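Local structure of ORF112 (Cyprinid herpesvirus 3, 4WCG) at residues Glu40-Lys45 / Gln63-Gln68; His75-Ser80 / Val85-Gln90; Ala56-Ile61 / Ser70-His75. The protein binds left-handed Z-DNA through its Zalpha domain, the winged helix-turn-helix module described here, and probably helps the virus to counter innate immune recognition. All coordinates share one frame; numbering follows the deposited sequence.

In the fold
From the N terminus the chain first lays down helix 40-52, and contact 1 closes the loop that brings the end of helix 58-65 and the following turn back against it. Before that loop is complete, contact 3 opens at 56-61. The two therefore cross along the chain, contact 3 closing on helix 69-81 after contact 1 has ended. Between them they lock the three helices together. Contact 2 follows in series with contact 1 and with contact 3, with which it shares His75. It folds the strand 86-87 of the beta wing back onto helix 69-81, the helix common to contacts 2 and 3 and the one that faces the DNA.

Contact 1: Glu40-Lys45 / Gln63-Gln68; sequences EEMNLK and QSLGAQ. With SO4 (sulfate ion), chain F.
Met42 reaches helix 58-65 by a doubly bent chain: CG is anti to the backbone N (chi1 174°), and bends at chi2 (61°) and chi3 (79°) then carry the sulfur and the terminal methyl across to Leu65 and Ala67. Flexible and unbranched, methionine suits this place, because one side chain can serve two partners. Its SD lies 3.9 Å from Leu65 CD1, the two side chains meeting at a slant, and its CE rests 4.0 Å from Ala67 CB.

Leu65 points toward helix 40-52, and its forked end divides the work. While CD1 takes the methionine sulfur, CD2 packs against the aliphatic base of Lys45, Lys45 CB lying 3.9 Å from Leu65 CD2. The rest of the lysine runs out extended and away from the contact, and its NZ forms a salt bridge with Glu41 OE2 at 3.6 Å, one helical turn back. An apolar stem and a charged tip thus let Lys45 border a contact close to the surface.

Polar partners ring the start of the helix. The backbone N of Glu40 donates to O1 of a sulfate, probably a crystallisation ion, at 2.9 Å, and the amide of Glu41 to O2; Ser39 OG also bonds this anion, which sits where the helix dipole would be expected to welcome negative charge. Asn43 ND2 gives Glu40 OE1 an almost perfectly straight bond of 3.0 Å, arriving from above the carboxylate plane; OE2 of the same group pairs with Arg84.

Gly66, the first residue past helix 58-65, has a positive phi, easy for a residue without a side chain, and Gln68 is the N-cap of helix 69-81. Contact 1 therefore joins the first helix to the turn of the helix-turn-helix, while Glu71 and His75 of helix 69-81 pack against Met42.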
loop_
_atom_site.group_PDB
_atom_site.type_symbol
_atom_site.label_atom_id
_atom_site.label_comp_id
_atom_site.label_asym_id
_atom_site.label_seq_id
_atom_site.Cartn_x
_atom_site.Cartn_y
_atom_site.Cartn_z
ATOM N N GLU A 40 2.584 4.755 15.435
ATOM C CA GLU A 40 3.854 4.953 14.750
ATOM C C GLU A 40 4.946 4.161 15.462
ATOM O O GLU A 40 5.881 3.672 14.830
ATOM C CB GLU A 40 4.213 6.443 14.665
ATOM C CG GLU A 40 5.585 6.747 14.045
ATOM C CD GLU A 40 5.773 6.194 12.628
ATOM O OE1 GLU A 40 4.768 5.919 11.927
ATOM O OE2 GLU A 40 6.946 6.049 12.214
ATOM N N GLU A 41 4.813 4.021 16.778
ATOM C CA GLU A 41 5.725 3.180 17.542
ATOM C C GLU A 41 5.702 1.738 17.024
ATOM O O GLU A 41 6.748 1.110 16.875
ATOM C CB GLU A 41 5.371 3.224 19.028
ATOM C CG GLU A 41 6.188 2.281 19.890
ATOM C CD GLU A 41 6.184 2.689 21.349
ATOM O OE1 GLU A 41 6.414 3.884 21.631
ATOM O OE2 GLU A 41 5.946 1.818 22.212
ATOM N N MET A 42 4.506 1.222 16.747
ATOM C CA MET A 42 4.367 -0.122 16.180
ATOM C C MET A 42 4.989 -0.196 14.783
ATOM O O MET A 42 5.658 -1.171 14.434
ATOM C CB MET A 42 2.889 -0.535 16.135
ATOM C CG MET A 42 2.626 -1.855 15.427
ATOM S SD MET A 42 3.451 -3.260 16.202
ATOM C CE MET A 42 2.360 -3.589 17.579
ATOM N N ASN A 43 4.772 0.843 13.986
ATOM C CA ASN A 43 5.366 0.900 12.650
ATOM C C ASN A 43 6.875 0.726 12.699
ATOM O O ASN A 43 7.451 -0.061 11.954
ATOM C CB ASN A 43 5.035 2.216 11.967
ATOM C CG ASN A 43 3.610 2.281 11.494
ATOM O OD1 ASN A 43 2.971 1.246 11.279
ATOM N ND2 ASN A 43 3.098 3.492 11.331
ATOM N N LEU A 44 7.516 1.458 13.603
ATOM C CA LEU A 44 8.964 1.409 13.713
ATOM C C LEU A 44 9.455 0.026 14.143
ATOM O O LEU A 44 10.486 -0.442 13.672
ATOM C CB LEU A 44 9.456 2.479 14.692
ATOM C CG LEU A 44 9.281 3.918 14.199
ATOM C CD1 LEU A 44 9.687 4.922 15.262
ATOM C CD2 LEU A 44 10.093 4.135 12.937
ATOM N N LYS A 45 8.710 -0.638 15.019
ATOM C CA LYS A 45 9.098 -1.974 15.458
ATOM C C LYS A 45 9.004 -2.980 14.303
ATOM O O LYS A 45 9.843 -3.866 14.161
ATOM C CB LYS A 45 8.228 -2.421 16.632
ATOM C CG LYS A 45 8.426 -1.574 17.888
ATOM C CD LYS A 45 7.382 -1.904 18.932
ATOM C CE LYS A 45 7.623 -1.119 20.214
ATOM N NZ LYS A 45 6.716 -1.565 21.309
ATOM N N GLN A 63 4.642 -12.804 16.326
ATOM C CA GLN A 63 5.219 -13.643 17.363
ATOM C C GLN A 63 6.388 -12.927 18.025
ATOM O O GLN A 63 6.511 -12.929 19.247
ATOM C CB GLN A 63 5.681 -14.982 16.785
ATOM C CG GLN A 63 4.565 -15.958 16.459
ATOM C CD GLN A 63 5.080 -17.216 15.780
ATOM O OE1 GLN A 63 6.267 -17.323 15.466
ATOM N NE2 GLN A 63 4.192 -18.180 15.564
ATOM N N SER A 64 7.233 -12.301 17.215
ATOM C CA SER A 64 8.438 -11.661 17.730
ATOM C C SER A 64 8.108 -10.458 18.602
ATOM O O SER A 64 8.734 -10.251 19.645
ATOM C CB SER A 64 9.362 -11.234 16.584
ATOM O OG SER A 64 10.580 -10.694 17.092
ATOM N N LEU A 65 7.127 -9.667 18.178
ATOM C CA LEU A 65 6.774 -8.445 18.898
ATOM C C LEU A 65 5.861 -8.691 20.093
ATOM O O LEU A 65 5.708 -7.815 20.942
ATOM C CB LEU A 65 6.096 -7.449 17.957
ATOM C CG LEU A 65 6.952 -6.967 16.793
ATOM C CD1 LEU A 65 6.147 -6.074 15.869
ATOM C CD2 LEU A 65 8.155 -6.225 17.343
ATOM N N GLY A 66 5.252 -9.872 20.156
ATOM C CA GLY A 66 4.205 -10.123 21.133
ATOM C C GLY A 66 2.936 -9.358 20.776
ATOM O O GLY A 66 2.305 -8.724 21.624
ATOM N N ALA A 67 2.550 -9.408 19.508
ATOM C CA ALA A 67 1.349 -8.717 19.070
ATOM C C ALA A 67 0.407 -9.684 18.360
ATOM O O ALA A 67 0.742 -10.846 18.139
ATOM C CB ALA A 67 1.703 -7.543 18.148
ATOM N N GLN A 68 -0.777 -9.200 18.025
ATOM C CA GLN A 68 -1.721 -9.972 17.236
ATOM C C GLN A 68 -1.360 -9.884 15.770
ATOM O O GLN A 68 -0.923 -8.838 15.296
ATOM C CB GLN A 68 -3.147 -9.472 17.429
ATOM C CG GLN A 68 -3.785 -9.891 18.751
ATOM C CD GLN A 68 -5.282 -9.678 18.736
ATOM O OE1 GLN A 68 -5.762 -8.549 18.832
ATOM N NE2 GLN A 68 -6.032 -10.765 18.583
HETATM S S SO4 F . 2.418 6.318 18.533
HETATM O O1 SO4 F . 1.611 6.647 17.361
HETATM O O2 SO4 F . 3.777 5.989 18.119
HETATM O O3 SO4 F . 1.840 5.174 19.234
HETATM O O4 SO4 F . 2.453 7.468 19.433
#

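Contact 2: His75-Ser80 / Val85-Gln90; sequences HLYRMS and VRKHPQ. With SO4 (sulfate ion), chain E; nucleotides of chain D; nucleotides of chain C.
Val85 turns one methyl onto helix 69-81: CG2 lies 3.3 Å from Leu76 O and 3.8 Å from Met79 CB, while CG1 nears Met79 CE, the two side chains crossing at a slant. A short branched residue can thus pack on a carbonyl oxygen and neighbouring side chains at once. Ser80 CA makes a C-H...O contact of 3.4 Å with Val85 O; the Ser80 hydroxyl turns back, OG donating to Tyr77 O.

Tyr77 leaves the helix on the DNA side. One ring face is laid under guanine DG5 of chain D, whose C8 stands 3.3 Å above the plane, over the centre, a CH-pi arrangement familiar from Zalpha domains and the syn guanines of Z-DNA. In the ring plane, OH donates to DC4 OP1 of chain D at 2.6 Å. Trp94 meets the tyrosine edge-to-face, and Lys87 CD lies 3.8 Å from Tyr77 OH, at a slant to the ring. Bends at chi3 and chi4 bring Lys87 NZ 2.8 Å from His88 O, almost in line with the C=O bond; His91 O is a second acceptor.

Arg78 points away from the wing: NH2 donates to O6 and, at longer range, NH1 to N7 of DG5 of chain C. Arg86 NE and NH2 donate to a sulfate, probably from the crystallisation liquor, that Arg86 NE of the second subunit also binds. The tyrosine is placed to sense guanine and phosphate together, whereas the wing's apolar seating leaves Val85 N buried without a partner.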
loop_
_atom_site.group_PDB
_atom_site.type_symbol
_atom_site.label_atom_id
_atom_site.label_comp_id
_atom_site.label_asym_id
_atom_site.label_seq_id
_atom_site.Cartn_x
_atom_site.Cartn_y
_atom_site.Cartn_z
ATOM N N HIS A 75 -0.971 -2.597 10.385
ATOM C CA HIS A 75 0.123 -1.641 10.236
ATOM C C HIS A 75 0.917 -1.859 8.941
ATOM O O HIS A 75 1.280 -0.886 8.276
ATOM C CB HIS A 75 1.038 -1.686 11.461
ATOM C CG HIS A 75 0.430 -1.077 12.684
ATOM N ND1 HIS A 75 -0.587 -1.680 13.397
ATOM C CD2 HIS A 75 0.690 0.092 13.316
ATOM C CE1 HIS A 75 -0.919 -0.912 14.419
ATOM N NE2 HIS A 75 -0.161 0.170 14.393
ATOM N N LEU A 76 1.176 -3.114 8.569
ATOM C CA LEU A 76 1.885 -3.401 7.313
ATOM C C LEU A 76 1.146 -2.816 6.120
ATOM O O LEU A 76 1.729 -2.139 5.263
ATOM C CB LEU A 76 2.057 -4.914 7.098
ATOM C CG LEU A 76 3.115 -5.599 7.961
ATOM C CD1 LEU A 76 2.923 -7.120 7.925
ATOM C CD2 LEU A 76 4.511 -5.234 7.432
ATOM N N TYR A 77 -0.154 -3.080 6.042
ATOM C CA TYR A 77 -0.896 -2.598 4.891
ATOM C C TYR A 77 -0.962 -1.070 4.856
ATOM O O TYR A 77 -0.865 -0.478 3.788
ATOM C CB TYR A 77 -2.298 -3.211 4.858
ATOM C CG TYR A 77 -2.312 -4.612 4.264
ATOM C CD1 TYR A 77 -2.070 -5.733 5.057
ATOM C CD2 TYR A 77 -2.524 -4.799 2.911
ATOM C CE1 TYR A 77 -2.081 -7.004 4.510
ATOM C CE2 TYR A 77 -2.531 -6.055 2.350
ATOM C CZ TYR A 77 -2.306 -7.160 3.155
ATOM O OH TYR A 77 -2.318 -8.406 2.572
ATOM N N ARG A 78 -1.119 -0.415 6.001
ATOM C CA ARG A 78 -1.115 1.039 5.955
ATOM C C ARG A 78 0.263 1.589 5.562
ATOM O O ARG A 78 0.338 2.567 4.810
ATOM C CB ARG A 78 -1.585 1.611 7.281
ATOM C CG ARG A 78 -3.083 1.361 7.523
ATOM C CD ARG A 78 -3.996 1.849 6.369
ATOM N NE ARG A 78 -5.412 1.755 6.729
ATOM C CZ ARG A 78 -6.439 2.110 5.951
ATOM N NH1 ARG A 78 -6.240 2.593 4.721
ATOM N NH2 ARG A 78 -7.681 1.985 6.408
ATOM N N MET A 79 1.342 0.964 6.049
ATOM C CA MET A 79 2.692 1.401 5.640
ATOM C C MET A 79 2.944 1.160 4.156
ATOM O O MET A 79 3.720 1.894 3.527
ATOM C CB MET A 79 3.778 0.702 6.461
ATOM C CG MET A 79 4.005 1.396 7.795
ATOM S SD MET A 79 5.504 0.855 8.632
ATOM C CE MET A 79 5.052 -0.834 9.063
ATOM N N SER A 80 2.299 0.151 3.584
ATOM C CA SER A 80 2.526 -0.145 2.180
ATOM C C SER A 80 1.936 0.963 1.296
ATOM O O SER A 80 2.386 1.170 0.174
ATOM C CB SER A 80 1.933 -1.508 1.801
ATOM O OG SER A 80 0.521 -1.460 1.663
ATOM N N VAL A 85 6.813 -0.121 3.446
ATOM C CA VAL A 85 7.016 -1.551 3.236
ATOM C C VAL A 85 6.400 -1.909 1.887
ATOM O O VAL A 85 5.628 -1.129 1.310
ATOM C CB VAL A 85 6.369 -2.430 4.356
ATOM C CG1 VAL A 85 6.940 -2.084 5.712
ATOM C CG2 VAL A 85 4.854 -2.272 4.377
ATOM N N ARG A 86 6.716 -3.094 1.391
ATOM C CA ARG A 86 6.185 -3.538 0.114
ATOM C C ARG A 86 5.850 -5.017 0.210
ATOM O O ARG A 86 6.670 -5.818 0.684
ATOM C CB ARG A 86 7.193 -3.278 -0.993
ATOM C CG ARG A 86 6.633 -3.489 -2.391
ATOM C CD ARG A 86 7.725 -3.434 -3.416
ATOM N NE ARG A 86 8.413 -2.150 -3.389
ATOM C CZ ARG A 86 9.658 -1.964 -3.810
ATOM N NH1 ARG A 86 10.357 -2.989 -4.278
ATOM N NH2 ARG A 86 10.207 -0.759 -3.749
ATOM N N LYS A 87 4.660 -5.386 -0.243
ATOM C CA LYS A 87 4.250 -6.778 -0.245
ATOM C C LYS A 87 4.711 -7.459 -1.525
ATOM O O LYS A 87 4.767 -6.830 -2.582
ATOM C CB LYS A 87 2.724 -6.873 -0.115
ATOM C CG LYS A 87 2.195 -8.248 0.231
ATOM C CD LYS A 87 0.666 -8.221 0.261
ATOM C CE LYS A 87 0.102 -8.359 -1.136
ATOM N NZ LYS A 87 0.398 -9.706 -1.698
ATOM N N HIS A 88 5.044 -8.742 -1.419
ATOM C CA HIS A 88 5.192 -9.620 -2.569
ATOM C C HIS A 88 3.957 -9.563 -3.461
ATOM O O HIS A 88 2.839 -9.534 -2.967
ATOM C CB HIS A 88 5.440 -11.059 -2.084
ATOM C CG HIS A 88 5.898 -12.000 -3.150
ATOM N ND1 HIS A 88 5.053 -12.508 -4.111
ATOM C CD2 HIS A 88 7.117 -12.541 -3.397
ATOM C CE1 HIS A 88 5.728 -13.313 -4.912
ATOM N NE2 HIS A 88 6.986 -13.348 -4.500
ATOM N N PRO A 89 4.157 -9.559 -4.782
ATOM C CA PRO A 89 2.999 -9.404 -5.671
ATOM C C PRO A 89 1.965 -10.539 -5.575
ATOM O O PRO A 89 0.790 -10.293 -5.861
ATOM C CB PRO A 89 3.634 -9.362 -7.067
ATOM C CG PRO A 89 5.003 -9.957 -6.900
ATOM C CD PRO A 89 5.432 -9.593 -5.514
ATOM N N GLN A 90 2.372 -11.738 -5.163
ATOM C CA GLN A 90 1.474 -12.898 -5.140
ATOM C C GLN A 90 1.255 -13.515 -3.750
ATOM O O GLN A 90 0.321 -14.289 -3.553
ATOM C CB GLN A 90 2.005 -13.983 -6.079
HETATM S S SO4 E . 7.403 1.532 -3.354
HETATM O O1 SO4 E . 8.724 1.889 -2.839
HETATM O O2 SO4 E . 7.460 1.423 -4.816
HETATM O O3 SO4 E . 6.991 0.232 -2.803
HETATM O O4 SO4 E . 6.452 2.581 -2.991
ATOM P P DG D 5 -5.621 -10.737 9.473
ATOM O OP1 DG D 5 -4.373 -11.448 9.322
ATOM O OP2 DG D 5 -6.415 -10.975 10.653
ATOM O "O5'" DG D 5 -5.280 -9.200 9.345
ATOM C "C5'" DG D 5 -6.309 -8.250 9.379
ATOM C "C4'" DG D 5 -5.770 -6.875 9.071
ATOM O "O4'" DG D 5 -5.214 -6.847 7.748
ATOM C "C3'" DG D 5 -6.837 -5.789 9.101
ATOM O "O3'" DG D 5 -6.752 -5.175 10.371
ATOM C "C2'" DG D 5 -6.438 -4.849 7.979
ATOM C "C1'" DG D 5 -5.556 -5.665 7.061
ATOM N N9 DG D 5 -6.112 -6.049 5.768
ATOM C C8 DG D 5 -5.489 -5.912 4.559
ATOM N N7 DG D 5 -6.178 -6.399 3.570
ATOM C C5 DG D 5 -7.326 -6.892 4.164
ATOM C C6 DG D 5 -8.447 -7.524 3.591
ATOM O O6 DG D 5 -8.658 -7.776 2.416
ATOM N N1 DG D 5 -9.373 -7.884 4.556
ATOM C C2 DG D 5 -9.244 -7.650 5.897
ATOM N N2 DG D 5 -10.247 -8.063 6.665
ATOM N N3 DG D 5 -8.206 -7.048 6.442
ATOM C C4 DG D 5 -7.295 -6.693 5.523
ATOM P P DC D 4 -3.111 -11.410 4.172
ATOM O OP1 DC D 4 -2.093 -10.360 4.331
ATOM O OP2 DC D 4 -2.996 -12.636 4.973
ATOM O "O5'" DC D 4 -4.560 -10.766 4.400
ATOM C "C5'" DC D 4 -4.725 -9.686 5.284
ATOM C "C4'" DC D 4 -5.950 -9.913 6.159
ATOM O "O4'" DC D 4 -7.151 -9.889 5.334
ATOM C "C3'" DC D 4 -5.974 -11.252 6.907
ATOM O "O3'" DC D 4 -6.527 -11.059 8.215
ATOM C "C2'" DC D 4 -6.920 -12.090 6.050
ATOM C "C1'" DC D 4 -7.933 -11.031 5.629
ATOM N N1 DC D 4 -8.694 -11.403 4.419
ATOM C C2 DC D 4 -9.945 -11.988 4.543
ATOM O O2 DC D 4 -10.395 -12.185 5.678
ATOM N N3 DC D 4 -10.633 -12.334 3.422
ATOM C C4 DC D 4 -10.097 -12.101 2.220
ATOM N N4 DC D 4 -10.800 -12.452 1.139
ATOM C C5 DC D 4 -8.809 -11.511 2.075
ATOM C C6 DC D 4 -8.153 -11.172 3.184
ATOM P P DG C 5 -14.175 5.624 -1.180
ATOM O OP1 DG C 5 -13.639 6.808 -1.760
ATOM O OP2 DG C 5 -15.521 5.243 -1.499
ATOM O "O5'" DG C 5 -13.224 4.411 -1.554
ATOM C "C5'" DG C 5 -13.545 3.124 -1.113
ATOM C "C4'" DG C 5 -12.450 2.149 -1.471
ATOM O "O4'" DG C 5 -11.205 2.584 -0.899
ATOM C "C3'" DG C 5 -12.710 0.754 -0.926
ATOM O "O3'" DG C 5 -13.304 -0.010 -1.956
ATOM C "C2'" DG C 5 -11.329 0.252 -0.564
ATOM C "C1'" DG C 5 -10.486 1.496 -0.365
ATOM N N9 DG C 5 -10.123 1.833 1.002
ATOM C C8 DG C 5 -8.861 2.143 1.431
ATOM N N7 DG C 5 -8.810 2.457 2.692
ATOM C C5 DG C 5 -10.121 2.350 3.125
ATOM C C6 DG C 5 -10.683 2.579 4.399
ATOM O O6 DG C 5 -10.124 2.929 5.431
ATOM N N1 DG C 5 -12.053 2.360 4.396
ATOM C C2 DG C 5 -12.789 1.997 3.305
ATOM N N2 DG C 5 -14.100 1.850 3.501
ATOM N N3 DG C 5 -12.281 1.801 2.106
ATOM C C4 DG C 5 -10.948 1.976 2.092
#

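Contact 3: Ala56-Ile61 / Ser70-His75; sequences AKAVHI and SEVNRH. With nucleotides of chain D.
Ala58, in the first turn of helix 58-65, faces Asn73 of helix 69-81 with their CA atoms only 6.2 Å apart, a close approach between helices that no backbone hydrogen bond spans. Lys57, the N-cap, opens the first of these helices, its O accepting from both His60 N and Ile61 N. Alanine's small side chain suits so close an approach: Ala58 CB lies 3.3 Å from Asn73 OD1. One turn further on, Ile61 CG2 meets Val72 CG1 at 3.8 Å, the two branched chains crossing at an angle. Val72 holds CG1 anti to its own N (chi1 169°), which directs that methyl between Ile61 and Ala58, whose CB is 4.1 Å away.

Helices 58-65 and 69-81 form the helix-turn-helix of the Zalpha domain, the second being the recognition helix, and this buried seam probably helps to fix how it is presented to DNA. Asn73 serves both the seam and the DNA. With OD1 over the alanine methyl, its ND2 donates to DG5 OP1 of chain D at 2.9 Å, while CB packs against O4' and O5' of the same nucleotide. Arg74, extended until it bends at chi3, turns NH1 to DC6 OP1 of chain D, 2.8 Å away, so neighbouring residues hold successive phosphates of the zigzag backbone; its NH2 also donates to Pro37 O.

On another face of the helix, His75 ND1 donates to Glu71 O at 2.8 Å. That oxygen also takes the helical bond from His75 N, which comes from the opposite face of the carbonyl plane, and the imidazole, fixed in this way, has its NE2 hydrogen-bonded to Ser39 N.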
loop_
_atom_site.group_PDB
_atom_site.type_symbol
_atom_site.label_atom_id
_atom_site.label_comp_id
_atom_site.label_asym_id
_atom_site.label_seq_id
_atom_site.Cartn_x
_atom_site.Cartn_y
_atom_site.Cartn_z
ATOM N N ALA A 56 9.396 -11.455 5.198
ATOM C CA ALA A 56 8.788 -12.024 6.397
ATOM C C ALA A 56 7.272 -12.091 6.288
ATOM O O ALA A 56 6.652 -11.309 5.576
ATOM C CB ALA A 56 9.174 -11.216 7.612
ATOM N N LYS A 57 6.691 -13.044 7.011
ATOM C CA LYS A 57 5.246 -13.123 7.131
ATOM C C LYS A 57 4.771 -12.439 8.402
ATOM O O LYS A 57 5.500 -12.390 9.392
ATOM C CB LYS A 57 4.794 -14.577 7.128
ATOM C CG LYS A 57 5.038 -15.293 5.816
ATOM C CD LYS A 57 4.435 -16.678 5.834
ATOM C CE LYS A 57 4.291 -17.228 4.425
ATOM N NZ LYS A 57 3.378 -18.405 4.388
ATOM N N ALA A 58 3.547 -11.917 8.374
ATOM C CA ALA A 58 2.979 -11.236 9.534
ATOM C C ALA A 58 2.946 -12.106 10.791
ATOM O O ALA A 58 3.158 -11.597 11.897
ATOM C CB ALA A 58 1.573 -10.746 9.217
ATOM N N VAL A 59 2.663 -13.397 10.638
ATOM C CA VAL A 59 2.551 -14.262 11.814
ATOM C C VAL A 59 3.873 -14.293 12.569
ATOM O O VAL A 59 3.895 -14.380 13.795
ATOM C CB VAL A 59 2.116 -15.696 11.438
ATOM C CG1 VAL A 59 3.160 -16.380 10.556
ATOM C CG2 VAL A 59 1.850 -16.508 12.695
ATOM N N HIS A 60 4.979 -14.190 11.844
ATOM C CA HIS A 60 6.286 -14.283 12.476
ATOM C C HIS A 60 6.682 -12.953 13.094
ATOM O O HIS A 60 7.284 -12.912 14.166
ATOM C CB HIS A 60 7.317 -14.760 11.458
ATOM C CG HIS A 60 7.057 -16.151 10.964
ATOM N ND1 HIS A 60 7.208 -16.515 9.644
ATOM C CD2 HIS A 60 6.641 -17.264 11.616
ATOM C CE1 HIS A 60 6.904 -17.794 9.503
ATOM N NE2 HIS A 60 6.555 -18.271 10.685
ATOM N N ILE A 61 6.309 -11.861 12.439
ATOM C CA ILE A 61 6.516 -10.547 13.027
ATOM C C ILE A 61 5.709 -10.409 14.319
ATOM O O ILE A 61 6.219 -9.953 15.342
ATOM C CB ILE A 61 6.127 -9.441 12.045
ATOM C CG1 ILE A 61 6.953 -9.601 10.762
ATOM C CG2 ILE A 61 6.306 -8.075 12.690
ATOM C CD1 ILE A 61 6.603 -8.636 9.659
ATOM N N SER A 70 -3.435 -9.719 13.381
ATOM C CA SER A 70 -4.295 -8.716 12.745
ATOM C C SER A 70 -3.730 -7.304 12.937
ATOM O O SER A 70 -3.803 -6.486 12.030
ATOM C CB SER A 70 -5.730 -8.800 13.276
ATOM O OG SER A 70 -5.759 -8.610 14.678
ATOM N N GLU A 71 -3.173 -7.026 14.118
ATOM C CA GLU A 71 -2.580 -5.718 14.380
ATOM C C GLU A 71 -1.362 -5.468 13.509
ATOM O O GLU A 71 -1.206 -4.401 12.926
ATOM C CB GLU A 71 -2.195 -5.601 15.857
ATOM C CG GLU A 71 -1.546 -4.282 16.224
ATOM C CD GLU A 71 -1.270 -4.157 17.712
ATOM O OE1 GLU A 71 -1.407 -5.171 18.432
ATOM O OE2 GLU A 71 -0.919 -3.042 18.156
ATOM N N VAL A 72 -0.491 -6.465 13.422
ATOM C CA VAL A 72 0.672 -6.348 12.559
ATOM C C VAL A 72 0.245 -6.122 11.097
ATOM O O VAL A 72 0.788 -5.245 10.407
ATOM C CB VAL A 72 1.577 -7.588 12.701
ATOM C CG1 VAL A 72 2.651 -7.610 11.610
ATOM C CG2 VAL A 72 2.236 -7.579 14.071
ATOM N N ASN A 73 -0.743 -6.870 10.625
ATOM C CA ASN A 73 -1.189 -6.700 9.246
ATOM C C ASN A 73 -1.824 -5.327 9.043
ATOM O O ASN A 73 -1.642 -4.722 7.987
ATOM C CB ASN A 73 -2.160 -7.820 8.834
ATOM C CG ASN A 73 -1.442 -8.983 8.186
ATOM O OD1 ASN A 73 -0.415 -8.783 7.534
ATOM N ND2 ASN A 73 -1.980 -10.188 8.326
ATOM N N ARG A 74 -2.566 -4.823 10.031
ATOM C CA ARG A 74 -3.163 -3.500 9.875
ATOM C C ARG A 74 -2.054 -2.475 9.623
ATOM O O ARG A 74 -2.178 -1.590 8.745
ATOM C CB ARG A 74 -3.987 -3.128 11.110
ATOM C CG ARG A 74 -4.799 -1.839 10.926
ATOM C CD ARG A 74 -5.791 -1.621 12.045
ATOM N NE ARG A 74 -5.126 -1.328 13.304
ATOM C CZ ARG A 74 -5.050 -2.180 14.318
ATOM N NH1 ARG A 74 -5.582 -3.386 14.204
ATOM N NH2 ARG A 74 -4.440 -1.826 15.440
ATOM N N HIS A 75 -0.971 -2.597 10.385
ATOM C CA HIS A 75 0.123 -1.641 10.236
ATOM C C HIS A 75 0.917 -1.859 8.941
ATOM O O HIS A 75 1.280 -0.886 8.276
ATOM C CB HIS A 75 1.038 -1.686 11.461
ATOM C CG HIS A 75 0.430 -1.077 12.684
ATOM N ND1 HIS A 75 -0.587 -1.680 13.397
ATOM C CD2 HIS A 75 0.690 0.092 13.316
ATOM C CE1 HIS A 75 -0.919 -0.912 14.419
ATOM N NE2 HIS A 75 -0.161 0.170 14.393
ATOM P P DG D 5 -5.621 -10.737 9.473
ATOM O OP1 DG D 5 -4.373 -11.448 9.322
ATOM O OP2 DG D 5 -6.415 -10.975 10.653
ATOM O "O5'" DG D 5 -5.280 -9.200 9.345
ATOM C "C5'" DG D 5 -6.309 -8.250 9.379
ATOM C "C4'" DG D 5 -5.770 -6.875 9.071
ATOM O "O4'" DG D 5 -5.214 -6.847 7.748
ATOM C "C3'" DG D 5 -6.837 -5.789 9.101
ATOM O "O3'" DG D 5 -6.752 -5.175 10.371
ATOM C "C2'" DG D 5 -6.438 -4.849 7.979
ATOM C "C1'" DG D 5 -5.556 -5.665 7.061
ATOM N N9 DG D 5 -6.112 -6.049 5.768
ATOM C C8 DG D 5 -5.489 -5.912 4.559
ATOM N N7 DG D 5 -6.178 -6.399 3.570
ATOM C C5 DG D 5 -7.326 -6.892 4.164
ATOM C C6 DG D 5 -8.447 -7.524 3.591
ATOM O O6 DG D 5 -8.658 -7.776 2.416
ATOM N N1 DG D 5 -9.373 -7.884 4.556
ATOM C C2 DG D 5 -9.244 -7.650 5.897
ATOM N N2 DG D 5 -10.247 -8.063 6.665
ATOM N N3 DG D 5 -8.206 -7.048 6.442
ATOM C C4 DG D 5 -7.295 -6.693 5.523
ATOM P P DC D 6 -7.994 -5.123 11.313
ATOM O OP1 DC D 6 -7.596 -4.437 12.502
ATOM O OP2 DC D 6 -8.581 -6.414 11.395
ATOM O "O5'" DC D 6 -8.978 -4.219 10.461
ATOM C "C5'" DC D 6 -9.898 -3.329 11.056
ATOM C "C4'" DC D 6 -11.255 -3.479 10.412
ATOM O "O4'" DC D 6 -11.188 -3.146 9.017
ATOM C "C3'" DC D 6 -11.858 -4.880 10.469
ATOM O "O3'" DC D 6 -13.246 -4.739 10.703
ATOM C "C2'" DC D 6 -11.644 -5.407 9.067
ATOM C "C1'" DC D 6 -11.799 -4.150 8.246
ATOM N N1 DC D 6 -11.140 -4.196 6.929
ATOM C C2 DC D 6 -11.853 -4.706 5.849
ATOM O O2 DC D 6 -12.995 -5.131 6.034
ATOM N N3 DC D 6 -11.263 -4.760 4.639
ATOM C C4 DC D 6 -10.021 -4.312 4.483
ATOM N N4 DC D 6 -9.485 -4.362 3.270
ATOM C C5 DC D 6 -9.272 -3.785 5.567
ATOM C C6 DC D 6 -9.872 -3.720 6.754
#